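Local coordinates for protein diguanylate cyclase with PAS/PAC sensor (Marinobacter aquaeolei, PDB 3H9W) that probably makes cyclic di-GMP from two molecules of GTP as a full-length enzyme, of which this piece is the N-terminal PAS sensor domain, at residues Lys3-Trp11 and Tyr18-Leu26; Ser60-Tyr70 and Trp81-Arg90. All blocks are in the same frame, centred on the assembly; numbering follows the deposited sequence.

The two contacts are the two hairpins of one antiparallel PAS sheet, in which strand 96-105 lies between strand 5-10 of contact 1 and strand 79-90 of contact 2. Both are partly buried. Contact 1 has a short strand pairing and owes much of its grip to hydrocarbon, I5 being packed against the helix that follows the hairpin. Contact 2 is a long, regular pairing with a salt-bridge network of E67, D69 and R83 on one face and H66, Y70, D84 and V86 packed on the other. They touch where the indole of W7 lies by D84 and V86 and where L26 meets I82. Each also reaches the second subunit: K3 makes a salt bridge with E67 of that chain, and the ring of Y18 meets that of its H87.

Contact 1 of 2, residues Lys3-Trp11 and Tyr18-Leu26; sequences KAIPWKINW and YIGPQIEAL
I5 of strand 5-10 is the apolar centre, reaching over to I19 and to I23 and L26 of helix 22-27. Its CG2 branch faces the turn at G20 and touches I19 CG1 at 3.9 Å. The other branch lies beside the backbone N (chi1 -56°) and runs out extended, which brings CD1 up to the helix. There I5 CD1 meets I23 CD1 at 3.7 Å, the two side chains crossing at about a right angle, and presses on L26 CD2 at 3.5 Å, tighter than ordinary carbon contact. W34 closes over I19 and I23, while V80 and I82 lie against L26.

Moving along the strand, W7 and I19 form a non-hydrogen-bonded pair, with W7 CB 4.0 Å from I19 CG1; the indole itself leads away to D84 and V86. On the other face, the ring of Y18 turns back over the strand, and K8 CB sits over it in a CH-pi contact, 3.8 Å from the centroid.

Two backbone bonds hold the pairing: G20 N reaches P6 O at 2.8 Å, and K8 N reaches Y18 O at 3.1 Å. At the polar edge a water bridges Y18 OH and W7 O, linking the far end of the phenol to the strand. Q22 bends at chi2 (99°), which brings NE2 to 2.7 Å from A4 O at an angle too poor for a hydrogen bond; the side chain crosses P6 at CD, and OE1 is buried without a partner in the model. Y18 also meets H87 of the second subunit, and P6 packs on D65 of that chain, placing this face at the dimer interface. A short antiparallel hairpin leading straight into a short helix that packs on its first strand is the opening of the PAS fold.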
loop_
_atom_site.group_PDB
_atom_site.type_symbol
_atom_site.label_atom_id
_atom_site.label_comp_id
_atom_site.label_asym_id
_atom_site.label_seq_id
_atom_site.Cartn_x
_atom_site.Cartn_y
_atom_site.Cartn_z
ATOM N N LYS A 3 -9.646 6.314 -0.760
ATOM C CA LYS A 3 -10.381 5.196 -0.101
ATOM C C LYS A 3 -9.406 4.305 0.660
ATOM O O LYS A 3 -9.738 3.772 1.720
ATOM C CB LYS A 3 -11.140 4.364 -1.145
ATOM C CG LYS A 3 -10.253 3.703 -2.195
ATOM C CD LYS A 3 -10.324 2.180 -2.112
ATOM C CE LYS A 3 -9.489 1.506 -3.197
ATOM N NZ LYS A 3 -8.030 1.765 -3.051
ATOM N N ALA A 4 -8.206 4.139 0.113
ATOM C CA ALA A 4 -7.183 3.321 0.758
ATOM C C ALA A 4 -6.851 3.935 2.110
ATOM O O ALA A 4 -6.849 5.154 2.266
ATOM C CB ALA A 4 -5.938 3.260 -0.106
ATOM N N ILE A 5 -6.575 3.089 3.092
ATOM C CA ILE A 5 -6.255 3.563 4.425
ATOM C C ILE A 5 -4.804 3.261 4.739
ATOM O O ILE A 5 -4.426 2.101 4.906
ATOM C CB ILE A 5 -7.132 2.874 5.488
ATOM C CG1 ILE A 5 -8.610 3.091 5.154
ATOM C CG2 ILE A 5 -6.814 3.442 6.862
ATOM C CD1 ILE A 5 -9.544 2.147 5.877
ATOM N N PRO A 6 -3.966 4.304 4.814
ATOM C CA PRO A 6 -2.548 4.118 5.113
ATOM C C PRO A 6 -2.333 3.877 6.602
ATOM O O PRO A 6 -3.092 4.378 7.434
ATOM C CB PRO A 6 -1.927 5.431 4.642
ATOM C CG PRO A 6 -3.003 6.428 4.980
ATOM C CD PRO A 6 -4.265 5.718 4.515
ATOM N N TRP A 7 -1.311 3.094 6.930
ATOM C CA TRP A 7 -0.989 2.818 8.325
ATOM C C TRP A 7 0.456 2.349 8.451
ATOM O O TRP A 7 1.079 1.932 7.469
ATOM C CB TRP A 7 -1.927 1.752 8.902
ATOM C CG TRP A 7 -1.868 0.457 8.173
ATOM C CD1 TRP A 7 -2.678 0.050 7.150
ATOM C CD2 TRP A 7 -0.900 -0.584 8.360
ATOM N NE1 TRP A 7 -2.270 -1.183 6.684
ATOM C CE2 TRP A 7 -1.181 -1.592 7.411
ATOM C CE3 TRP A 7 0.179 -0.760 9.239
ATOM C CZ2 TRP A 7 -0.420 -2.753 7.310
ATOM C CZ3 TRP A 7 0.936 -1.918 9.141
ATOM C CH2 TRP A 7 0.630 -2.903 8.179
ATOM N N LYS A 8 0.973 2.419 9.671
ATOM C CA LYS A 8 2.331 2.001 9.975
ATOM C C LYS A 8 2.353 1.508 11.409
ATOM O O LYS A 8 1.682 2.075 12.280
ATOM C CB LYS A 8 3.316 3.161 9.831
ATOM C CG LYS A 8 4.763 2.767 10.119
ATOM C CD LYS A 8 5.692 3.969 10.071
ATOM C CE LYS A 8 7.146 3.559 10.264
ATOM N NZ LYS A 8 8.058 4.731 10.203
ATOM N N ILE A 9 3.119 0.450 11.641
ATOM C CA ILE A 9 3.253 -0.156 12.962
ATOM C C ILE A 9 4.717 -0.230 13.384
ATOM O O ILE A 9 5.570 -0.682 12.619
ATOM C CB ILE A 9 2.697 -1.599 12.981
ATOM C CG1 ILE A 9 1.170 -1.585 12.890
ATOM C CG2 ILE A 9 3.156 -2.318 14.251
ATOM C CD1 ILE A 9 0.488 -1.212 14.174
ATOM N N ASN A 10 5.001 0.212 14.603
ATOM C CA ASN A 10 6.356 0.156 15.146
ATOM C C ASN A 10 6.528 -1.292 15.589
ATOM O O ASN A 10 5.832 -1.755 16.485
ATOM C CB ASN A 10 6.480 1.107 16.343
ATOM C CG ASN A 10 7.845 1.048 17.004
ATOM O OD1 ASN A 10 8.216 0.039 17.601
ATOM N ND2 ASN A 10 8.601 2.131 16.893
ATOM N N TRP A 11 7.444 -2.007 14.946
ATOM C CA TRP A 11 7.678 -3.410 15.246
ATOM C C TRP A 11 8.036 -3.699 16.702
ATOM O O TRP A 11 7.534 -4.656 17.292
ATOM C CB TRP A 11 8.770 -3.958 14.325
ATOM C CG TRP A 11 9.063 -5.413 14.529
ATOM C CD1 TRP A 11 10.209 -5.958 15.039
ATOM C CD2 TRP A 11 8.197 -6.513 14.224
ATOM N NE1 TRP A 11 10.108 -7.330 15.068
ATOM C CE2 TRP A 11 8.883 -7.696 14.576
ATOM C CE3 TRP A 11 6.905 -6.615 13.690
ATOM C CZ2 TRP A 11 8.322 -8.966 14.408
ATOM C CZ3 TRP A 11 6.347 -7.878 13.523
ATOM C CH2 TRP A 11 7.057 -9.038 13.884
ATOM N N TYR A 18 0.701 5.569 12.927
ATOM C CA TYR A 18 -0.352 6.374 12.339
ATOM C C TYR A 18 -1.285 5.473 11.542
ATOM O O TYR A 18 -0.924 4.353 11.175
ATOM C CB TYR A 18 0.236 7.469 11.428
ATOM C CG TYR A 18 0.955 6.971 10.189
ATOM C CD1 TYR A 18 0.247 6.514 9.075
ATOM C CD2 TYR A 18 2.350 6.937 10.137
ATOM C CE1 TYR A 18 0.912 6.032 7.944
ATOM C CE2 TYR A 18 3.022 6.456 9.013
ATOM C CZ TYR A 18 2.302 6.005 7.924
ATOM O OH TYR A 18 2.963 5.513 6.819
ATOM N N ILE A 19 -2.497 5.961 11.320
ATOM C CA ILE A 19 -3.490 5.257 10.530
ATOM C C ILE A 19 -4.426 6.323 9.984
ATOM O O ILE A 19 -4.888 7.191 10.721
ATOM C CB ILE A 19 -4.260 4.192 11.366
ATOM C CG1 ILE A 19 -5.196 3.403 10.446
ATOM C CG2 ILE A 19 -5.025 4.850 12.502
ATOM C CD1 ILE A 19 -5.758 2.144 11.088
ATOM N N GLY A 20 -4.668 6.268 8.679
ATOM C CA GLY A 20 -5.523 7.246 8.032
ATOM C C GLY A 20 -6.892 7.462 8.648
ATOM O O GLY A 20 -7.499 6.525 9.174
ATOM N N PRO A 21 -7.409 8.699 8.594
ATOM C CA PRO A 21 -8.725 9.001 9.160
ATOM C C PRO A 21 -9.859 8.252 8.469
ATOM O O PRO A 21 -10.940 8.107 9.029
ATOM C CB PRO A 21 -8.833 10.517 9.003
ATOM C CG PRO A 21 -8.003 10.788 7.771
ATOM C CD PRO A 21 -6.800 9.905 8.005
ATOM N N GLN A 22 -9.610 7.763 7.259
ATOM C CA GLN A 22 -10.635 7.022 6.521
ATOM C C GLN A 22 -11.030 5.741 7.271
ATOM O O GLN A 22 -12.074 5.146 6.990
ATOM C CB GLN A 22 -10.117 6.647 5.130
ATOM C CG GLN A 22 -9.447 7.793 4.366
ATOM C CD GLN A 22 -7.922 7.754 4.447
ATOM O OE1 GLN A 22 -7.336 7.810 5.531
ATOM N NE2 GLN A 22 -7.274 7.667 3.288
ATOM N N ILE A 23 -10.196 5.316 8.222
ATOM C CA ILE A 23 -10.482 4.098 8.985
ATOM C C ILE A 23 -11.738 4.282 9.836
ATOM O O ILE A 23 -12.436 3.313 10.160
ATOM C CB ILE A 23 -9.287 3.703 9.902
ATOM C CG1 ILE A 23 -9.488 2.286 10.465
ATOM C CG2 ILE A 23 -9.163 4.683 11.054
ATOM C CD1 ILE A 23 -9.480 1.180 9.402
ATOM N N GLU A 24 -12.029 5.529 10.190
ATOM C CA GLU A 24 -13.196 5.834 11.010
ATOM C C GLU A 24 -14.467 5.766 10.167
ATOM O O GLU A 24 -15.480 5.195 10.587
ATOM C CB GLU A 24 -13.043 7.221 11.645
ATOM C CG GLU A 24 -14.026 7.494 12.769
ATOM C CD GLU A 24 -13.729 8.786 13.500
ATOM O OE1 GLU A 24 -12.544 9.032 13.816
ATOM O OE2 GLU A 24 -14.680 9.551 13.772
ATOM N N ALA A 25 -14.417 6.336 8.968
ATOM C CA ALA A 25 -15.582 6.301 8.095
ATOM C C ALA A 25 -15.883 4.857 7.701
ATOM O O ALA A 25 -17.045 4.461 7.609
ATOM C CB ALA A 25 -15.331 7.138 6.842
ATOM N N LEU A 26 -14.829 4.072 7.482
ATOM C CA LEU A 26 -14.992 2.681 7.084
ATOM C C LEU A 26 -15.428 1.748 8.218
ATOM O O LEU A 26 -16.400 1.000 8.074
ATOM C CB LEU A 26 -13.691 2.141 6.476
ATOM C CG LEU A 26 -13.766 0.691 5.961
ATOM C CD1 LEU A 26 -14.758 0.625 4.808
ATOM C CD2 LEU A 26 -12.395 0.217 5.505
HETATM O O HOH W 1 1.483 3.826 4.927
#

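Contact 2 of 2, residues Ser60-Tyr70 and Trp81-Arg90; sequences SECGVDHEADY and WIRDVVHVVR
The last helix before the sheet's second half hands over to an edge hairpin here: helix 46-61 is closed by a Schellman motif in which G63 has the positive phi, and strand 66-73 then pairs antiparallel with 79-90. V88 fills the corner, its CG1 3.8 Å from G63 CA. D65 enters the pairing by its side chain, for V88 N gives D65 OD1 a nearly straight bond (171°) from above the carboxylate plane. Beyond it H66, A68 and Y70 exchange paired backbone bonds with V86, D84 and I82.

H66 CG sits between its backbone N and carbonyl carbon (chi1 51°), which swings the imidazole over V86; V86 CB lies under one face, 3.9 Å from the centroid. H66 ND1 bonds V64 O at 2.8 Å, in the ring plane, fixing the ring's rotation. Y70 brings its ring edge to D84 CB and its OH within 3.7 Å of I82 CG2, the hydroxyl being bonded to W40.

On the opposite face R83 takes D69 side-on, NE to OD1 at 2.9 Å and NH2 to OD2 at 2.7 Å, both on the syn side, with the two planes turned 36° apart. E67 OE2 makes only a long ion pair with R83 NE, well out of the guanidinium plane with no N-H aimed at it; E67 OE1 salt-bridges K3 of the second subunit, and R83 NH2 also reaches E109. Such a long antiparallel hairpin, entered from a helix, is characteristic of the C-terminal half of a PAS domain.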
loop_
_atom_site.group_PDB
_atom_site.type_symbol
_atom_site.label_atom_id
_atom_site.label_comp_id
_atom_site.label_asym_id
_atom_site.label_seq_id
_atom_site.Cartn_x
_atom_site.Cartn_y
_atom_site.Cartn_z
ATOM N N SER A 60 5.746 -11.416 9.010
ATOM C CA SER A 60 6.443 -10.221 9.471
ATOM C C SER A 60 7.793 -10.577 10.095
ATOM O O SER A 60 8.813 -9.968 9.772
ATOM C CB SER A 60 5.587 -9.471 10.493
ATOM O OG SER A 60 4.405 -8.967 9.889
ATOM N N GLU A 61 7.796 -11.566 10.982
ATOM C CA GLU A 61 9.024 -11.996 11.641
ATOM C C GLU A 61 10.060 -12.455 10.618
ATOM O O GLU A 61 11.261 -12.307 10.833
ATOM C CB GLU A 61 8.734 -13.137 12.617
ATOM C CG GLU A 61 7.746 -12.788 13.718
ATOM C CD GLU A 61 7.559 -13.925 14.702
ATOM O OE1 GLU A 61 7.407 -15.082 14.252
ATOM O OE2 GLU A 61 7.553 -13.664 15.926
ATOM N N CYS A 62 9.593 -13.014 9.505
ATOM C CA CYS A 62 10.497 -13.481 8.462
ATOM C C CYS A 62 10.864 -12.361 7.493
ATOM O O CYS A 62 11.618 -12.578 6.545
ATOM C CB CYS A 62 9.866 -14.639 7.688
ATOM S SG CYS A 62 9.649 -16.150 8.664
ATOM N N GLY A 63 10.330 -11.167 7.740
ATOM C CA GLY A 63 10.615 -10.028 6.882
ATOM C C GLY A 63 10.044 -10.167 5.482
ATOM O O GLY A 63 10.531 -9.546 4.538
ATOM N N VAL A 64 9.000 -10.976 5.346
ATOM C CA VAL A 64 8.375 -11.204 4.048
ATOM C C VAL A 64 7.080 -10.406 3.874
ATOM O O VAL A 64 6.165 -10.523 4.684
ATOM C CB VAL A 64 8.064 -12.705 3.860
ATOM C CG1 VAL A 64 7.359 -12.935 2.533
ATOM C CG2 VAL A 64 9.360 -13.512 3.926
ATOM N N ASP A 65 7.002 -9.595 2.822
ATOM C CA ASP A 65 5.793 -8.812 2.574
ATOM C C ASP A 65 4.642 -9.771 2.407
ATOM O O ASP A 65 4.816 -10.869 1.890
ATOM C CB ASP A 65 5.932 -7.976 1.309
ATOM C CG ASP A 65 6.856 -6.807 1.497
ATOM O OD1 ASP A 65 7.573 -6.779 2.522
ATOM O OD2 ASP A 65 6.862 -5.925 0.622
ATOM N N HIS A 66 3.459 -9.362 2.838
ATOM C CA HIS A 66 2.305 -10.238 2.731
ATOM C C HIS A 66 1.022 -9.435 2.666
ATOM O O HIS A 66 1.032 -8.211 2.794
ATOM C CB HIS A 66 2.265 -11.169 3.947
ATOM C CG HIS A 66 2.386 -10.447 5.253
ATOM N ND1 HIS A 66 3.575 -9.904 5.694
ATOM C CD2 HIS A 66 1.459 -10.127 6.186
ATOM C CE1 HIS A 66 3.373 -9.279 6.840
ATOM N NE2 HIS A 66 2.096 -9.399 7.161
ATOM N N GLU A 67 -0.085 -10.140 2.465
ATOM C CA GLU A 67 -1.396 -9.509 2.410
ATOM C C GLU A 67 -2.420 -10.545 2.852
ATOM O O GLU A 67 -2.197 -11.742 2.694
ATOM C CB GLU A 67 -1.715 -9.035 0.989
ATOM C CG GLU A 67 -1.946 -10.154 -0.005
ATOM C CD GLU A 67 -2.415 -9.637 -1.356
ATOM O OE1 GLU A 67 -1.631 -8.935 -2.022
ATOM O OE2 GLU A 67 -3.567 -9.934 -1.744
ATOM N N ALA A 68 -3.527 -10.081 3.422
ATOM C CA ALA A 68 -4.583 -10.970 3.888
ATOM C C ALA A 68 -5.949 -10.337 3.704
ATOM O O ALA A 68 -6.109 -9.121 3.837
ATOM C CB ALA A 68 -4.372 -11.315 5.373
ATOM N N ASP A 69 -6.930 -11.171 3.379
ATOM C CA ASP A 69 -8.303 -10.727 3.196
ATOM C C ASP A 69 -9.089 -11.241 4.391
ATOM O O ASP A 69 -9.020 -12.424 4.718
ATOM C CB ASP A 69 -8.899 -11.323 1.915
ATOM C CG ASP A 69 -8.312 -10.724 0.654
ATOM O OD1 ASP A 69 -7.265 -10.048 0.742
ATOM O OD2 ASP A 69 -8.902 -10.934 -0.427
ATOM N N TYR A 70 -9.825 -10.355 5.049
ATOM C CA TYR A 70 -10.614 -10.765 6.201
ATOM C C TYR A 70 -11.774 -9.817 6.464
ATOM O O TYR A 70 -11.865 -8.722 5.890
ATOM C CB TYR A 70 -9.730 -10.847 7.456
ATOM C CG TYR A 70 -9.008 -9.560 7.751
ATOM C CD1 TYR A 70 -7.722 -9.330 7.260
ATOM C CD2 TYR A 70 -9.636 -8.535 8.460
ATOM C CE1 TYR A 70 -7.084 -8.108 7.462
ATOM C CE2 TYR A 70 -8.999 -7.309 8.669
ATOM C CZ TYR A 70 -7.726 -7.106 8.160
ATOM O OH TYR A 70 -7.114 -5.879 8.327
ATOM N N TRP A 81 -15.460 -6.456 4.640
ATOM C CA TRP A 81 -14.365 -7.168 4.005
ATOM C C TRP A 81 -13.220 -6.223 3.691
ATOM O O TRP A 81 -13.385 -5.248 2.954
ATOM C CB TRP A 81 -14.835 -7.831 2.713
ATOM C CG TRP A 81 -15.448 -9.171 2.941
ATOM C CD1 TRP A 81 -16.780 -9.483 2.938
ATOM C CD2 TRP A 81 -14.750 -10.388 3.218
ATOM N NE1 TRP A 81 -16.952 -10.824 3.189
ATOM C CE2 TRP A 81 -15.722 -11.405 3.366
ATOM C CE3 TRP A 81 -13.392 -10.723 3.354
ATOM C CZ2 TRP A 81 -15.381 -12.735 3.647
ATOM C CZ3 TRP A 81 -13.052 -12.046 3.633
ATOM C CH2 TRP A 81 -14.046 -13.036 3.775
ATOM N N ILE A 82 -12.055 -6.538 4.238
ATOM C CA ILE A 82 -10.870 -5.720 4.053
ATOM C C ILE A 82 -9.666 -6.531 3.589
ATOM O O ILE A 82 -9.528 -7.712 3.908
ATOM C CB ILE A 82 -10.517 -4.991 5.384
ATOM C CG1 ILE A 82 -11.445 -3.785 5.561
ATOM C CG2 ILE A 82 -9.044 -4.581 5.403
ATOM C CD1 ILE A 82 -11.109 -2.905 6.741
ATOM N N ARG A 83 -8.815 -5.884 2.802
ATOM C CA ARG A 83 -7.581 -6.487 2.330
ATOM C C ARG A 83 -6.498 -5.640 2.981
ATOM O O ARG A 83 -6.462 -4.426 2.800
ATOM C CB ARG A 83 -7.449 -6.399 0.803
ATOM C CG ARG A 83 -6.072 -6.852 0.266
ATOM C CD ARG A 83 -6.129 -7.148 -1.234
ATOM N NE ARG A 83 -7.097 -8.216 -1.477
ATOM C CZ ARG A 83 -8.034 -8.201 -2.419
ATOM N NH1 ARG A 83 -8.145 -7.170 -3.248
ATOM N NH2 ARG A 83 -8.893 -9.208 -2.494
ATOM N N ASP A 84 -5.637 -6.283 3.758
ATOM C CA ASP A 84 -4.551 -5.590 4.430
ATOM C C ASP A 84 -3.288 -5.992 3.661
ATOM O O ASP A 84 -3.015 -7.183 3.488
ATOM C CB ASP A 84 -4.495 -6.049 5.893
ATOM C CG ASP A 84 -3.596 -5.186 6.757
ATOM O OD1 ASP A 84 -3.121 -4.133 6.289
ATOM O OD2 ASP A 84 -3.372 -5.565 7.929
ATOM N N VAL A 85 -2.549 -4.996 3.175
ATOM C CA VAL A 85 -1.324 -5.217 2.408
ATOM C C VAL A 85 -0.174 -4.664 3.214
ATOM O O VAL A 85 -0.177 -3.492 3.586
ATOM C CB VAL A 85 -1.378 -4.506 1.046
ATOM C CG1 VAL A 85 -0.106 -4.801 0.256
ATOM C CG2 VAL A 85 -2.598 -4.980 0.270
ATOM N N VAL A 86 0.817 -5.516 3.460
ATOM C CA VAL A 86 1.941 -5.159 4.310
ATOM C C VAL A 86 3.334 -5.256 3.725
ATOM O O VAL A 86 3.716 -6.275 3.147
ATOM C CB VAL A 86 1.946 -6.042 5.579
ATOM C CG1 VAL A 86 2.998 -5.541 6.553
ATOM C CG2 VAL A 86 0.559 -6.033 6.219
ATOM N N HIS A 87 4.096 -4.183 3.902
ATOM C CA HIS A 87 5.482 -4.146 3.472
ATOM C C HIS A 87 6.294 -4.134 4.766
ATOM O O HIS A 87 5.993 -3.358 5.672
ATOM C CB HIS A 87 5.788 -2.885 2.675
ATOM C CG HIS A 87 7.247 -2.710 2.390
ATOM N ND1 HIS A 87 7.973 -1.636 2.855
ATOM C CD2 HIS A 87 8.127 -3.505 1.736
ATOM C CE1 HIS A 87 9.239 -1.777 2.503
ATOM N NE2 HIS A 87 9.359 -2.902 1.824
ATOM N N VAL A 88 7.306 -4.993 4.855
ATOM C CA VAL A 88 8.149 -5.070 6.052
ATOM C C VAL A 88 9.419 -4.249 5.858
ATOM O O VAL A 88 10.144 -4.446 4.889
ATOM C CB VAL A 88 8.563 -6.519 6.358
ATOM C CG1 VAL A 88 9.282 -6.579 7.696
ATOM C CG2 VAL A 88 7.342 -7.426 6.361
ATOM N N VAL A 89 9.677 -3.337 6.789
ATOM C CA VAL A 89 10.855 -2.474 6.734
ATOM C C VAL A 89 11.920 -2.933 7.729
ATOM O O VAL A 89 11.613 -3.208 8.890
ATOM C CB VAL A 89 10.489 -1.016 7.067
ATOM C CG1 VAL A 89 11.705 -0.111 6.893
ATOM C CG2 VAL A 89 9.340 -0.557 6.187
ATOM N N ARG A 90 13.166 -3.011 7.270
ATOM C CA ARG A 90 14.283 -3.426 8.116
ATOM C C ARG A 90 15.194 -2.235 8.388
ATOM O O ARG A 90 15.315 -1.341 7.552
ATOM C CB ARG A 90 15.082 -4.537 7.431
ATOM C CG ARG A 90 14.298 -5.813 7.240
ATOM C CD ARG A 90 15.115 -6.895 6.560
ATOM N NE ARG A 90 14.373 -8.148 6.526
ATOM C CZ ARG A 90 14.839 -9.288 6.029
ATOM N NH1 ARG A 90 16.059 -9.343 5.510
ATOM N NH2 ARG A 90 14.083 -10.380 6.061
#